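Local coordinates for protein PrgB (Enterococcus faecalis, PDB 6EVU) that promotes cell aggregation, biofilm formation and conjugation through DNA binding and compaction, the chain here being its adhesin domain, at residues H15-S20 with F223-G228; K42-K47 with T113-N118; K128-Y133 with K176-S181. One frame throughout, in Å; residues are numbered along the deposited sequence.

Contact 1 lies at the surface, whereas contacts 2 and 3 are partly buried and belong to one antiparallel sheet. Strand 110-115 of contact 2 neighbours strand 124-137 of contact 3, with a probable hydrogen bond of 2.8 Å from Y114 N to A129 O, and the contact centres are about 8 Å apart. Contact 1, its centre about 36 Å from that of contact 2, joins the loop after helix 4-13 to strand 221-225 of a three-stranded sheet and the residues that follow. It relies on one side-chain-to-backbone hydrogen bond and a water. Contacts 2 and 3 rest on backbone hydrogen bonds, with apolar groups on one face and polar chains, water bridges and the F178 ring on the other.

Contact 1. Residues H15-S20 with F223-G228; sequences HKNENS and FKYING
N17 and E18 run past N227 and G228 without pairing as strands, the CA atoms of N17 and G228 lying 5.2 Å apart and those of E18 and N227 little farther. One direct hydrogen bond joins the two segments: E18 N donates to the side-chain carbonyl of N227, with 2.6 Å between E18 N and N227 OD1. The N-H points fairly straight at the oxygen (154°) and comes in tilted from the plane of the amide. N227 CG stands anti to its own backbone N (chi1 -168°), and the amide carried there packs against E18 CB. Its other branch is used too, since N227 ND2 donates to a water that in turn donates to E18 O. The E18 side chain bends at chi2 (94°) and slides past Y225 in the opposite direction. E18 OE1 meets the ring edge in plane, 3.3 Å from Y225 CD2, with carboxylate and ring nearly perpendicular. Beyond it, Y225 OH is hydrogen-bonded to S229 O and weakly to G228 N, which ties the ring to its own turn. N17 OD1 rests 3.4 Å from G228 CA. K314 NZ is hydrogen-bonded to N19 OD1 and makes a weak, long ion pair with E18 OE2. At this surface junction one amide holds the N-H of E18 directly and its C=O through water, while within the two segments the carboxylate meets the C-H edge of Y225.

Contact 2. Residues K42-K47 with T113-N118; sequences KISSIK and TYTGLN
I43 and Y114 face each other as a non-hydrogen-bonded antiparallel pair, and their side chains cross obliquely on the buried side of the sheet. I43 CG1 comes to the tyrosine ring at a slant, 3.5 Å from Y114 CE1, while I43 CD1 reaches toward the hydroxyl. Y114 OH is hydrogen-bonded to S150 O. F131, from the adjoining strand, meets this ring edge-to-face, and Y100 packs on I43. On the other face K42, S45, T113 and T115 carry the polar groups. T113 OG1 and S45 OG stand 3.8 Å apart and are bridged by one water; a second water lies 2.7 Å from T115 OG1 and accepts from K42 NZ. The lysine chain, bent at chi4 (-85°), thereby reaches T115 through solvent. These residues belong to strands 42-47 and 110-115, antiparallel neighbours in the large sheet of a domain assigned to the glucan-binding protein C family, and their axes here diverge markedly from strict antiparallelism (138°). T115 N donates to K42 O over 3.0 Å, and K42 N returns a longer bond to T115 O. Farther along, a bulge-like irregularity interrupts the pairing, S44 and S45 both lying against T113. T113 O receives S44 N at 2.8 Å, with S44 OG adding a weak bond to the same oxygen. S44 OG also lies against the methyl of T113, 3.3 Å from T113 CG2, and close to that of T115. T113 N donates to S45 O in a straight bond, whereas S45 N is buried with no partner in the model.

Contact 3. Residues K128-Y133 with K176-S181; sequences KAEFVY and KFFDAS
The F178 ring takes K128 over one face and E130 at its edge. K128 CE sits 3.9 Å above the ring plane, displaced toward the rim, in a CH-pi contact with the centroid 4.3 Å away. Its ammonium group lies beyond, where the cation-pi attraction is long and at most weak. E130 OE1 lies at the edge near the ring plane, 3.6 Å from F178 CZ, and so meets ring C-H groups; the carboxylate is turned 73° from the ring. The same OE1 accepts a bond from a water that accepts from K176 NZ; the two charged atoms stay 4.5 Å apart, beyond a salt bridge, and the water bridges them. On the other side of the sheet, which carries A129 and F177, A129 CB touches the F177 ring obliquely and lies in plane at the edge of the F131 ring. In the antiparallel ladder K128-F178 and E130-K176 are hydrogen-bonded pairs, with A129-F177 the non-hydrogen-bonded pair between. E130 N to K176 O and K176 N to E130 O are both 2.9 Å, and F178 N donates to K128 O; the return bond from K128 N is weak. Strand 124-137 is flanked on its other edge by strand 110-115, where A129 pairs with Y114, while strand 169-179 pairs antiparallel with strand 184-185, F177 bonding through its backbone to V185, placing the contact between neighbours of the same large sheet.

Contact 1. Residues H15-S20 with F223-G228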
loop_
_atom_site.group_PDB
_atom_site.type_symbol
_atom_site.label_atom_id
_atom_site.label_comp_id
_atom_site.label_asym_id
_atom_site.label_seq_id
_atom_site.Cartn_x
_atom_site.Cartn_y
_atom_site.Cartn_z
ATOM N N HIS A 15 -12.565 16.826 -11.672
ATOM C CA HIS A 15 -12.166 16.790 -13.073
ATOM C C HIS A 15 -11.335 18.010 -13.457
ATOM O O HIS A 15 -11.496 18.570 -14.546
ATOM C CB HIS A 15 -13.393 16.685 -13.972
ATOM C CG HIS A 15 -14.126 15.389 -13.829
ATOM N ND1 HIS A 15 -15.451 15.319 -13.457
ATOM C CD2 HIS A 15 -13.712 14.111 -13.998
ATOM C CE1 HIS A 15 -15.825 14.055 -13.409
ATOM N NE2 HIS A 15 -14.791 13.302 -13.736
ATOM N N LYS A 16 -10.458 18.453 -12.557
ATOM C CA LYS A 16 -9.543 19.548 -12.841
ATOM C C LYS A 16 -8.136 19.149 -12.420
ATOM O O LYS A 16 -7.936 18.193 -11.662
ATOM C CB LYS A 16 -9.972 20.857 -12.135
ATOM C CG LYS A 16 -11.428 21.225 -12.384
ATOM C CD LYS A 16 -11.672 22.716 -12.442
ATOM C CE LYS A 16 -13.177 23.006 -12.510
ATOM N NZ LYS A 16 -13.995 21.924 -13.168
ATOM N N ASN A 17 -7.155 19.886 -12.943
ATOM C CA ASN A 17 -5.792 19.792 -12.450
ATOM C C ASN A 17 -5.601 20.829 -11.348
ATOM O O ASN A 17 -6.565 21.407 -10.847
ATOM C CB ASN A 17 -4.822 19.915 -13.606
ATOM C CG ASN A 17 -4.976 18.776 -14.576
ATOM O OD1 ASN A 17 -4.978 17.600 -14.173
ATOM N ND2 ASN A 17 -5.151 19.110 -15.865
ATOM N N GLU A 18 -4.370 21.042 -10.905
ATOM C CA GLU A 18 -4.203 21.942 -9.777
ATOM C C GLU A 18 -4.692 23.332 -10.172
ATOM O O GLU A 18 -4.468 23.792 -11.298
ATOM C CB GLU A 18 -2.748 21.975 -9.289
ATOM C CG GLU A 18 -2.591 22.665 -7.921
ATOM C CD GLU A 18 -2.610 21.673 -6.741
ATOM O OE1 GLU A 18 -1.683 20.833 -6.600
ATOM O OE2 GLU A 18 -3.606 21.715 -5.977
ATOM N N ASN A 19 -5.448 23.953 -9.257
ATOM C CA ASN A 19 -6.036 25.263 -9.512
ATOM C C ASN A 19 -4.973 26.330 -9.625
ATOM O O ASN A 19 -5.267 27.433 -10.099
ATOM C CB ASN A 19 -7.067 25.628 -8.415
ATOM C CG ASN A 19 -6.446 25.843 -7.014
ATOM O OD1 ASN A 19 -5.412 25.263 -6.653
ATOM N ND2 ASN A 19 -7.102 26.680 -6.222
ATOM N N SER A 20 -3.754 26.009 -9.199
ATOM C CA SER A 20 -2.723 26.996 -9.018
ATOM C C SER A 20 -1.427 26.480 -9.579
ATOM O O SER A 20 -1.294 25.324 -9.993
ATOM C CB SER A 20 -2.493 27.366 -7.544
ATOM O OG SER A 20 -1.758 28.587 -7.479
ATOM N N PHE A 223 -1.178 13.570 3.517
ATOM C CA PHE A 223 -1.206 13.318 2.084
ATOM C C PHE A 223 -1.050 14.633 1.309
ATOM O O PHE A 223 -1.616 15.670 1.676
ATOM C CB PHE A 223 -2.507 12.622 1.697
ATOM C CG PHE A 223 -2.667 12.380 0.206
ATOM C CD1 PHE A 223 -3.077 13.412 -0.652
ATOM C CD2 PHE A 223 -2.457 11.132 -0.332
ATOM C CE1 PHE A 223 -3.246 13.176 -2.009
ATOM C CE2 PHE A 223 -2.616 10.895 -1.687
ATOM C CZ PHE A 223 -3.007 11.927 -2.532
ATOM N N LYS A 224 -0.307 14.583 0.209
ATOM C CA LYS A 224 -0.120 15.742 -0.660
ATOM C C LYS A 224 -0.405 15.357 -2.108
ATOM O O LYS A 224 0.086 14.330 -2.580
ATOM C CB LYS A 224 1.309 16.284 -0.516
ATOM C CG LYS A 224 1.573 17.004 0.801
ATOM C CD LYS A 224 0.755 18.306 0.871
ATOM C CE LYS A 224 1.297 19.288 1.874
ATOM N NZ LYS A 224 0.569 20.577 1.755
ATOM N N TYR A 225 -1.171 16.196 -2.817
ATOM C CA TYR A 225 -1.594 15.935 -4.191
ATOM C C TYR A 225 -0.443 16.187 -5.167
ATOM O O TYR A 225 0.341 17.126 -4.993
ATOM C CB TYR A 225 -2.783 16.848 -4.564
ATOM C CG TYR A 225 -3.247 16.766 -6.016
ATOM C CD1 TYR A 225 -3.834 15.611 -6.522
ATOM C CD2 TYR A 225 -3.090 17.850 -6.888
ATOM C CE1 TYR A 225 -4.263 15.530 -7.839
ATOM C CE2 TYR A 225 -3.519 17.780 -8.233
ATOM C CZ TYR A 225 -4.107 16.607 -8.693
ATOM O OH TYR A 225 -4.524 16.494 -9.990
ATOM N N ILE A 226 -0.339 15.338 -6.194
ATOM C CA ILE A 226 0.565 15.585 -7.316
ATOM C C ILE A 226 -0.249 16.125 -8.472
ATOM O O ILE A 226 -1.279 15.543 -8.831
ATOM C CB ILE A 226 1.312 14.315 -7.749
ATOM C CG1 ILE A 226 2.127 13.718 -6.593
ATOM C CG2 ILE A 226 2.126 14.599 -8.998
ATOM C CD1 ILE A 226 2.659 12.297 -6.891
ATOM N N ASN A 227 0.215 17.230 -9.077
ATOM C CA ASN A 227 -0.574 17.843 -10.137
ATOM C C ASN A 227 -0.738 16.893 -11.315
ATOM O O ASN A 227 0.229 16.277 -11.777
ATOM C CB ASN A 227 0.057 19.144 -10.591
ATOM C CG ASN A 227 -0.889 19.956 -11.470
ATOM O OD1 ASN A 227 -2.108 19.867 -11.320
ATOM N ND2 ASN A 227 -0.352 20.739 -12.352
ATOM N N GLY A 228 -1.983 16.779 -11.795
ATOM C CA GLY A 228 -2.338 15.885 -12.871
ATOM C C GLY A 228 -2.650 14.478 -12.430
ATOM O O GLY A 228 -3.080 13.667 -13.260
HETATM O O HOH W 1 -2.278 22.947 -13.048
#

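Contact 2. Residues K42-K47 with T113-N118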
loop_
_atom_site.group_PDB
_atom_site.type_symbol
_atom_site.label_atom_id
_atom_site.label_comp_id
_atom_site.label_asym_id
_atom_site.label_seq_id
_atom_site.Cartn_x
_atom_site.Cartn_y
_atom_site.Cartn_z
ATOM N N LYS A 42 16.727 -9.036 4.466
ATOM C CA LYS A 42 15.774 -10.130 4.651
ATOM C C LYS A 42 14.822 -9.774 5.790
ATOM O O LYS A 42 15.119 -8.913 6.627
ATOM C CB LYS A 42 16.464 -11.443 4.994
ATOM C CG LYS A 42 17.098 -11.434 6.370
ATOM C CD LYS A 42 17.513 -12.855 6.767
ATOM C CE LYS A 42 18.357 -12.869 8.028
ATOM N NZ LYS A 42 19.837 -12.630 7.795
ATOM N N ILE A 43 13.677 -10.463 5.823
ATOM C CA ILE A 43 12.847 -10.467 7.028
ATOM C C ILE A 43 13.522 -11.349 8.066
ATOM O O ILE A 43 13.794 -12.527 7.799
ATOM C CB ILE A 43 11.429 -10.979 6.724
ATOM C CG1 ILE A 43 10.703 -9.987 5.805
ATOM C CG2 ILE A 43 10.667 -11.192 8.041
ATOM C CD1 ILE A 43 9.310 -10.504 5.276
ATOM N N SER A 44 13.843 -10.775 9.238
ATOM C CA SER A 44 14.437 -11.555 10.327
ATOM C C SER A 44 13.410 -12.187 11.248
ATOM O O SER A 44 13.695 -13.242 11.838
ATOM C CB SER A 44 15.356 -10.691 11.185
ATOM O OG SER A 44 14.645 -9.544 11.616
ATOM N N SER A 45 12.221 -11.584 11.377
ATOM C CA SER A 45 11.170 -12.194 12.178
ATOM C C SER A 45 9.836 -11.569 11.815
ATOM O O SER A 45 9.753 -10.430 11.339
ATOM C CB SER A 45 11.419 -12.028 13.676
ATOM O OG SER A 45 11.311 -10.662 14.023
ATOM N N ILE A 46 8.783 -12.332 12.099
ATOM C CA ILE A 46 7.412 -11.863 11.994
ATOM C C ILE A 46 6.707 -12.250 13.273
ATOM O O ILE A 46 6.642 -13.447 13.592
ATOM C CB ILE A 46 6.671 -12.487 10.801
ATOM C CG1 ILE A 46 7.457 -12.206 9.504
ATOM C CG2 ILE A 46 5.224 -11.986 10.724
ATOM C CD1 ILE A 46 6.855 -12.859 8.236
ATOM N N LYS A 47 6.152 -11.263 13.976
ATOM C CA LYS A 47 5.595 -11.514 15.304
ATOM C C LYS A 47 4.187 -10.971 15.378
ATOM O O LYS A 47 3.864 -9.923 14.785
ATOM C CB LYS A 47 6.447 -10.883 16.440
ATOM C CG LYS A 47 7.793 -11.514 16.611
ATOM C CD LYS A 47 7.702 -12.728 17.511
ATOM C CE LYS A 47 9.071 -13.336 17.750
ATOM N NZ LYS A 47 9.622 -13.984 16.518
ATOM N N THR A 113 10.010 -7.491 10.774
ATOM C CA THR A 113 11.301 -6.834 10.942
ATOM C C THR A 113 12.219 -7.165 9.769
ATOM O O THR A 113 12.394 -8.328 9.419
ATOM C CB THR A 113 11.937 -7.285 12.254
ATOM O OG1 THR A 113 11.072 -6.911 13.346
ATOM C CG2 THR A 113 13.287 -6.625 12.443
ATOM N N TYR A 114 12.798 -6.140 9.169
ATOM C CA TYR A 114 13.852 -6.298 8.169
ATOM C C TYR A 114 15.189 -5.985 8.807
ATOM O O TYR A 114 15.326 -4.981 9.525
ATOM C CB TYR A 114 13.649 -5.357 6.977
ATOM C CG TYR A 114 12.411 -5.686 6.155
ATOM C CD1 TYR A 114 12.520 -6.575 5.101
ATOM C CD2 TYR A 114 11.190 -5.060 6.397
ATOM C CE1 TYR A 114 11.421 -6.909 4.342
ATOM C CE2 TYR A 114 10.062 -5.364 5.628
ATOM C CZ TYR A 114 10.183 -6.308 4.602
ATOM O OH TYR A 114 9.118 -6.663 3.786
ATOM N N THR A 115 16.208 -6.814 8.508
ATOM C CA THR A 115 17.581 -6.452 8.845
ATOM C C THR A 115 18.422 -6.431 7.575
ATOM O O THR A 115 17.955 -6.773 6.482
ATOM C CB THR A 115 18.191 -7.436 9.849
ATOM O OG1 THR A 115 18.084 -8.754 9.297
ATOM C CG2 THR A 115 17.416 -7.399 11.139
ATOM N N GLY A 116 19.657 -5.994 7.729
ATOM C CA GLY A 116 20.581 -5.949 6.617
ATOM C C GLY A 116 20.290 -4.887 5.590
ATOM O O GLY A 116 20.556 -5.105 4.407
ATOM N N LEU A 117 19.748 -3.743 5.996
ATOM C CA LEU A 117 19.457 -2.658 5.068
ATOM C C LEU A 117 20.617 -1.680 4.936
ATOM O O LEU A 117 21.478 -1.561 5.809
ATOM C CB LEU A 117 18.248 -1.856 5.552
ATOM C CG LEU A 117 16.995 -2.653 5.848
ATOM C CD1 LEU A 117 15.898 -1.722 6.449
ATOM C CD2 LEU A 117 16.529 -3.337 4.605
ATOM N N ASN A 118 20.584 -0.907 3.856
ATOM C CA ASN A 118 21.516 0.203 3.711
ATOM C C ASN A 118 20.761 1.456 3.281
ATOM O O ASN A 118 21.046 2.096 2.269
ATOM C CB ASN A 118 22.648 -0.183 2.758
ATOM C CG ASN A 118 23.692 0.898 2.653
ATOM O OD1 ASN A 118 24.068 1.483 3.663
ATOM N ND2 ASN A 118 24.217 1.115 1.459
HETATM O O HOH W 2 20.183 -9.509 7.810
HETATM O O HOH W 3 9.230 -8.788 14.103
#

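Contact 3. Residues K128-Y133 with K176-S181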
loop_
_atom_site.group_PDB
_atom_site.type_symbol
_atom_site.label_atom_id
_atom_site.label_comp_id
_atom_site.label_asym_id
_atom_site.label_seq_id
_atom_site.Cartn_x
_atom_site.Cartn_y
_atom_site.Cartn_z
ATOM N N LYS A 128 17.942 -1.367 9.775
ATOM C CA LYS A 128 16.861 -2.259 10.186
ATOM C C LYS A 128 15.571 -1.443 10.141
ATOM O O LYS A 128 15.605 -0.218 10.337
ATOM C CB LYS A 128 17.140 -2.773 11.618
ATOM C CG LYS A 128 15.972 -3.422 12.393
ATOM C CD LYS A 128 16.434 -4.027 13.723
ATOM C CE LYS A 128 15.536 -3.655 14.917
ATOM N NZ LYS A 128 15.790 -4.547 16.101
ATOM N N ALA A 129 14.446 -2.121 9.915
ATOM C CA ALA A 129 13.133 -1.477 9.976
ATOM C C ALA A 129 12.075 -2.451 10.486
ATOM O O ALA A 129 12.175 -3.653 10.295
ATOM C CB ALA A 129 12.732 -0.931 8.591
ATOM N N GLU A 130 11.080 -1.905 11.180
ATOM C CA GLU A 130 9.886 -2.635 11.610
ATOM C C GLU A 130 8.696 -2.097 10.858
ATOM O O GLU A 130 8.418 -0.900 10.924
ATOM C CB GLU A 130 9.658 -2.459 13.110
ATOM C CG GLU A 130 10.663 -3.253 13.917
ATOM C CD GLU A 130 10.590 -2.988 15.417
ATOM O OE1 GLU A 130 9.909 -2.022 15.826
ATOM O OE2 GLU A 130 11.240 -3.734 16.196
ATOM N N PHE A 131 8.027 -2.969 10.086
ATOM C CA PHE A 131 6.766 -2.624 9.425
ATOM C C PHE A 131 5.644 -3.294 10.213
ATOM O O PHE A 131 5.580 -4.518 10.249
ATOM C CB PHE A 131 6.801 -3.178 8.000
ATOM C CG PHE A 131 7.654 -2.377 7.036
ATOM C CD1 PHE A 131 8.996 -2.076 7.291
ATOM C CD2 PHE A 131 7.061 -1.908 5.860
ATOM C CE1 PHE A 131 9.738 -1.297 6.362
ATOM C CE2 PHE A 131 7.808 -1.110 4.953
ATOM C CZ PHE A 131 9.128 -0.865 5.208
ATOM N N VAL A 132 4.763 -2.513 10.835
ATOM C CA VAL A 132 3.662 -3.043 11.637
ATOM C C VAL A 132 2.371 -2.883 10.873
ATOM O O VAL A 132 1.955 -1.764 10.533
ATOM C CB VAL A 132 3.568 -2.340 12.993
ATOM C CG1 VAL A 132 2.361 -2.896 13.789
ATOM C CG2 VAL A 132 4.932 -2.495 13.714
ATOM N N TYR A 133 1.743 -4.025 10.581
ATOM C CA TYR A 133 0.486 -4.116 9.834
ATOM C C TYR A 133 -0.648 -4.452 10.781
ATOM O O TYR A 133 -0.526 -5.375 11.565
ATOM C CB TYR A 133 0.586 -5.238 8.809
ATOM C CG TYR A 133 1.649 -4.981 7.780
ATOM C CD1 TYR A 133 2.986 -5.404 7.967
ATOM C CD2 TYR A 133 1.291 -4.375 6.558
ATOM C CE1 TYR A 133 3.948 -5.190 6.933
ATOM C CE2 TYR A 133 2.256 -4.155 5.584
ATOM C CZ TYR A 133 3.541 -4.571 5.787
ATOM O OH TYR A 133 4.545 -4.409 4.872
ATOM N N LYS A 176 8.956 1.857 11.530
ATOM C CA LYS A 176 10.035 2.419 12.322
ATOM C C LYS A 176 11.343 2.101 11.640
ATOM O O LYS A 176 11.568 0.952 11.248
ATOM C CB LYS A 176 10.062 1.867 13.740
ATOM C CG LYS A 176 8.926 2.283 14.604
ATOM C CD LYS A 176 9.191 1.741 16.002
ATOM C CE LYS A 176 7.985 1.908 16.887
ATOM N NZ LYS A 176 8.235 1.342 18.262
ATOM N N PHE A 177 12.197 3.112 11.489
ATOM C CA PHE A 177 13.533 2.908 10.914
ATOM C C PHE A 177 14.537 2.948 12.043
ATOM O O PHE A 177 14.400 3.770 12.945
ATOM C CB PHE A 177 13.878 4.009 9.923
ATOM C CG PHE A 177 12.903 4.163 8.825
ATOM C CD1 PHE A 177 12.758 3.190 7.849
ATOM C CD2 PHE A 177 12.125 5.306 8.757
ATOM C CE1 PHE A 177 11.877 3.368 6.806
ATOM C CE2 PHE A 177 11.190 5.461 7.765
ATOM C CZ PHE A 177 11.064 4.511 6.785
ATOM N N PHE A 178 15.588 2.104 11.961
ATOM C CA PHE A 178 16.600 2.059 13.013
ATOM C C PHE A 178 17.995 2.236 12.452
ATOM O O PHE A 178 18.341 1.675 11.397
ATOM C CB PHE A 178 16.517 0.740 13.787
ATOM C CG PHE A 178 15.202 0.531 14.489
ATOM C CD1 PHE A 178 14.158 -0.118 13.852
ATOM C CD2 PHE A 178 15.023 0.984 15.779
ATOM C CE1 PHE A 178 12.912 -0.308 14.529
ATOM C CE2 PHE A 178 13.832 0.833 16.440
ATOM C CZ PHE A 178 12.759 0.146 15.806
ATOM N N ASP A 179 18.797 3.010 13.177
ATOM C CA ASP A 179 20.199 3.197 12.829
ATOM C C ASP A 179 21.017 2.001 13.329
ATOM O O ASP A 179 20.492 1.059 13.927
ATOM C CB ASP A 179 20.694 4.549 13.341
ATOM C CG ASP A 179 20.923 4.605 14.862
ATOM O OD1 ASP A 179 21.124 3.572 15.526
ATOM O OD2 ASP A 179 20.945 5.744 15.388
ATOM N N ALA A 180 22.302 1.992 12.974
ATOM C CA ALA A 180 23.168 0.846 13.251
ATOM C C ALA A 180 23.261 0.550 14.731
ATOM O O ALA A 180 23.410 -0.613 15.127
ATOM C CB ALA A 180 24.572 1.111 12.695
ATOM N N SER A 181 23.180 1.585 15.555
ATOM C CA SER A 181 23.230 1.434 17.001
ATOM C C SER A 181 21.906 0.962 17.592
ATOM O O SER A 181 21.821 0.787 18.811
ATOM C CB SER A 181 23.612 2.760 17.646
ATOM O OG SER A 181 22.432 3.560 17.744
HETATM O O HOH W 4 9.486 -1.232 18.336
#